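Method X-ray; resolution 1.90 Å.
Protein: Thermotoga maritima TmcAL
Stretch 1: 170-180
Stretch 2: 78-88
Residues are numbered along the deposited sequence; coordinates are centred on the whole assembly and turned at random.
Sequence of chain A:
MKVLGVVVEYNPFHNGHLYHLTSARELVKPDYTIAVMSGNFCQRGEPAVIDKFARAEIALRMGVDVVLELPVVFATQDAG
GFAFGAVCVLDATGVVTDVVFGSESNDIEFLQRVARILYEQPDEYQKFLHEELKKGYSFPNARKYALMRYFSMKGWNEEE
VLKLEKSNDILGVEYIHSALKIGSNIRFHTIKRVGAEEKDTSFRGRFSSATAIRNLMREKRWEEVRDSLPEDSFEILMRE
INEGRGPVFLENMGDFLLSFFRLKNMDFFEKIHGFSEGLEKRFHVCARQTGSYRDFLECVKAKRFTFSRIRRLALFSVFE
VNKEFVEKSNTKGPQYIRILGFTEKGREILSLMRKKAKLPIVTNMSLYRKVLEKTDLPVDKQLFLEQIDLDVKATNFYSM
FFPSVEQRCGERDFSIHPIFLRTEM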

# COMPACT_ATOMS: atom_id res chain seq x y z
N ILE A 170 2.08 -27.79 -20.72
CA ILE A 170 1.87 -26.43 -21.22
C ILE A 170 3.13 -25.57 -21.08
O ILE A 170 3.57 -24.91 -22.04
CB ILE A 170 0.74 -25.71 -20.47
CG1 ILE A 170 -0.56 -26.49 -20.61
CG2 ILE A 170 0.58 -24.28 -20.99
CD1 ILE A 170 -1.63 -26.04 -19.63
N LEU A 171 3.68 -25.55 -19.87
CA LEU A 171 4.94 -24.87 -19.61
C LEU A 171 6.02 -25.33 -20.57
O LEU A 171 6.78 -24.52 -21.11
CB LEU A 171 5.40 -25.09 -18.17
CG LEU A 171 4.96 -24.07 -17.14
CD1 LEU A 171 5.31 -24.57 -15.75
CD2 LEU A 171 5.63 -22.73 -17.41
N GLY A 172 6.11 -26.65 -20.76
CA GLY A 172 7.09 -27.23 -21.67
C GLY A 172 7.01 -26.66 -23.07
O GLY A 172 8.04 -26.32 -23.67
N VAL A 173 5.80 -26.57 -23.59
CA VAL A 173 5.60 -26.01 -24.92
C VAL A 173 6.05 -24.56 -24.92
O VAL A 173 6.71 -24.10 -25.86
CB VAL A 173 4.11 -26.13 -25.36
CG1 VAL A 173 3.78 -25.17 -26.51
CG2 VAL A 173 3.80 -27.57 -25.75
N GLU A 174 5.74 -23.83 -23.86
CA GLU A 174 6.13 -22.43 -23.79
C GLU A 174 7.65 -22.26 -23.68
O GLU A 174 8.18 -21.31 -24.24
CB GLU A 174 5.45 -21.73 -22.62
CG GLU A 174 3.90 -21.71 -22.68
CD GLU A 174 3.33 -20.73 -23.70
OE1 GLU A 174 4.09 -20.17 -24.50
OE2 GLU A 174 2.09 -20.52 -23.69
N TYR A 175 8.35 -23.16 -22.98
CA TYR A 175 9.83 -23.08 -22.95
C TYR A 175 10.39 -23.22 -24.36
O TYR A 175 11.30 -22.49 -24.78
CB TYR A 175 10.49 -24.16 -22.08
CG TYR A 175 10.15 -24.15 -20.60
CD1 TYR A 175 10.11 -22.97 -19.88
CD2 TYR A 175 9.88 -25.36 -19.93
CE1 TYR A 175 9.79 -22.97 -18.54
CE2 TYR A 175 9.56 -25.36 -18.57
CZ TYR A 175 9.52 -24.17 -17.88
OH TYR A 175 9.19 -24.16 -16.55
N ILE A 176 9.89 -24.22 -25.08
CA ILE A 176 10.40 -24.53 -26.40
C ILE A 176 10.05 -23.41 -27.37
O ILE A 176 10.88 -22.98 -28.17
CB ILE A 176 9.84 -25.89 -26.91
CG1 ILE A 176 10.33 -27.03 -26.01
CG2 ILE A 176 10.25 -26.14 -28.35
CD1 ILE A 176 9.54 -28.33 -26.16
N HIS A 177 8.81 -22.93 -27.28
CA HIS A 177 8.38 -21.81 -28.11
C HIS A 177 9.27 -20.60 -27.88
O HIS A 177 9.71 -19.97 -28.83
CB HIS A 177 6.92 -21.46 -27.83
CG HIS A 177 6.39 -20.37 -28.70
ND1 HIS A 177 5.27 -19.63 -28.37
CD2 HIS A 177 6.82 -19.87 -29.88
CE1 HIS A 177 5.04 -18.73 -29.31
NE2 HIS A 177 5.97 -18.86 -30.24
N SER A 178 9.55 -20.29 -26.61
CA SER A 178 10.45 -19.19 -26.25
C SER A 178 11.84 -19.36 -26.86
O SER A 178 12.41 -18.41 -27.41
CB SER A 178 10.57 -19.07 -24.73
OG SER A 178 9.35 -18.57 -24.19
N ALA A 179 12.39 -20.56 -26.78
CA ALA A 179 13.70 -20.81 -27.36
C ALA A 179 13.67 -20.57 -28.87
O ALA A 179 14.61 -20.01 -29.42
CB ALA A 179 14.15 -22.22 -27.07
N LEU A 180 12.59 -21.01 -29.53
CA LEU A 180 12.44 -20.77 -30.96
C LEU A 180 12.41 -19.27 -31.23
O LEU A 180 13.11 -18.77 -32.12
CB LEU A 180 11.17 -21.45 -31.51
CG LEU A 180 11.25 -22.97 -31.61
CD1 LEU A 180 9.91 -23.59 -32.06
CD2 LEU A 180 12.37 -23.36 -32.56
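Stretch 2 78-88: DAGGFAFGAVC

No direct hydrogen bond joins these two helices, although their axes approach to 8.2 Å; one water bridges them instead. Water 1 donates to Gly 80 O (3.2 Å) and to Glu 174 OE1 (2.7 Å), with a weak third bond to Ser 178 OG (3.4 Å).

Stretch 2 is helical from Ala 79 onward. Asp 78 is its N-cap, and Asp 78 OD1 accepts a weak bond from Gly 81 N at 3.5 Å. Both helices run in the same general direction, with a signed crossing angle of -50°.

The backbones come nearest at Ala 83, whose CA lies 5.0 Å from Tyr 175 CA. Ala 83 points toward stretch 1 and fills a hole formed by Leu 171, Glu 174, Tyr 175 and Ser 178. Its CB lies 3.5 Å from both Glu 174 CB and Tyr 175 CD1.

At the start of the helix, Leu 171 CD2 packs against Ala 79 CB (3.8 Å) and Phe 82 CD1 (3.7 Å). Tyr 175 OH meets the edge of the Phe 82 ring, 3.6 Å from Phe 82 CE1. Further along, Val 87 CG2 is 3.4 Å from Tyr 175 O, and Val 87 CG1 is 4.0 Å from Ala 179 CB.

Ser 178 OG sits 3.2 Å from Phe 84 CA. It donates within its own helix, to Glu 174 O at 3.0 Å.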

# COMPACT_ATOMS: atom_id res chain seq x y z
N ASP A 78 1.96 -15.51 -15.99
CA ASP A 78 1.40 -16.78 -16.40
C ASP A 78 2.47 -17.53 -17.18
O ASP A 78 3.57 -17.00 -17.38
CB ASP A 78 0.12 -16.59 -17.25
CG ASP A 78 0.35 -15.76 -18.53
OD1 ASP A 78 1.50 -15.66 -19.03
OD2 ASP A 78 -0.64 -15.22 -19.05
N ALA A 79 2.15 -18.74 -17.61
CA ALA A 79 3.17 -19.64 -18.14
C ALA A 79 3.97 -19.05 -19.31
O ALA A 79 5.16 -19.26 -19.39
CB ALA A 79 2.52 -20.96 -18.56
N GLY A 80 3.30 -18.34 -20.22
CA GLY A 80 3.97 -17.75 -21.37
C GLY A 80 5.10 -16.80 -20.98
O GLY A 80 6.24 -16.92 -21.45
N GLY A 81 4.79 -15.85 -20.10
CA GLY A 81 5.78 -14.89 -19.67
C GLY A 81 6.86 -15.51 -18.80
O GLY A 81 8.04 -15.17 -18.90
N PHE A 82 6.44 -16.42 -17.91
CA PHE A 82 7.35 -17.13 -17.02
C PHE A 82 8.39 -17.89 -17.85
O PHE A 82 9.61 -17.78 -17.62
CB PHE A 82 6.53 -18.08 -16.12
CG PHE A 82 7.35 -18.97 -15.23
CD1 PHE A 82 7.80 -20.21 -15.68
CD2 PHE A 82 7.62 -18.61 -13.92
CE1 PHE A 82 8.53 -21.06 -14.85
CE2 PHE A 82 8.37 -19.45 -13.08
CZ PHE A 82 8.81 -20.68 -13.55
N ALA A 83 7.90 -18.64 -18.82
CA ALA A 83 8.76 -19.45 -19.66
C ALA A 83 9.71 -18.56 -20.45
O ALA A 83 10.88 -18.88 -20.61
CB ALA A 83 7.93 -20.31 -20.61
N PHE A 84 9.19 -17.44 -20.94
CA PHE A 84 9.99 -16.59 -21.81
C PHE A 84 11.16 -16.01 -21.03
O PHE A 84 12.29 -15.99 -21.52
CB PHE A 84 9.15 -15.46 -22.40
CG PHE A 84 9.96 -14.49 -23.22
CD1 PHE A 84 10.42 -14.84 -24.48
CD2 PHE A 84 10.23 -13.21 -22.73
CE1 PHE A 84 11.15 -13.94 -25.25
CE2 PHE A 84 10.96 -12.30 -23.49
CZ PHE A 84 11.42 -12.66 -24.75
N GLY A 85 10.88 -15.52 -19.83
CA GLY A 85 11.93 -15.00 -18.96
C GLY A 85 12.96 -16.07 -18.62
O GLY A 85 14.15 -15.83 -18.67
N ALA A 86 12.49 -17.26 -18.26
CA ALA A 86 13.38 -18.31 -17.83
C ALA A 86 14.32 -18.78 -18.93
O ALA A 86 15.52 -18.97 -18.70
CB ALA A 86 12.55 -19.49 -17.31
N VAL A 87 13.80 -18.98 -20.14
CA VAL A 87 14.63 -19.40 -21.27
C VAL A 87 15.59 -18.26 -21.66
O VAL A 87 16.76 -18.49 -22.00
CB VAL A 87 13.75 -19.84 -22.47
CG1 VAL A 87 14.57 -20.08 -23.73
CG2 VAL A 87 12.97 -21.12 -22.11
N CYS A 88 15.14 -17.01 -21.58
CA CYS A 88 16.06 -15.90 -21.89
C CYS A 88 17.27 -15.88 -20.95
O CYS A 88 18.40 -15.66 -21.39
CB CYS A 88 15.34 -14.54 -21.83
SG CYS A 88 14.31 -14.16 -23.25
O HOH W 1 6.00 -18.22 -24.36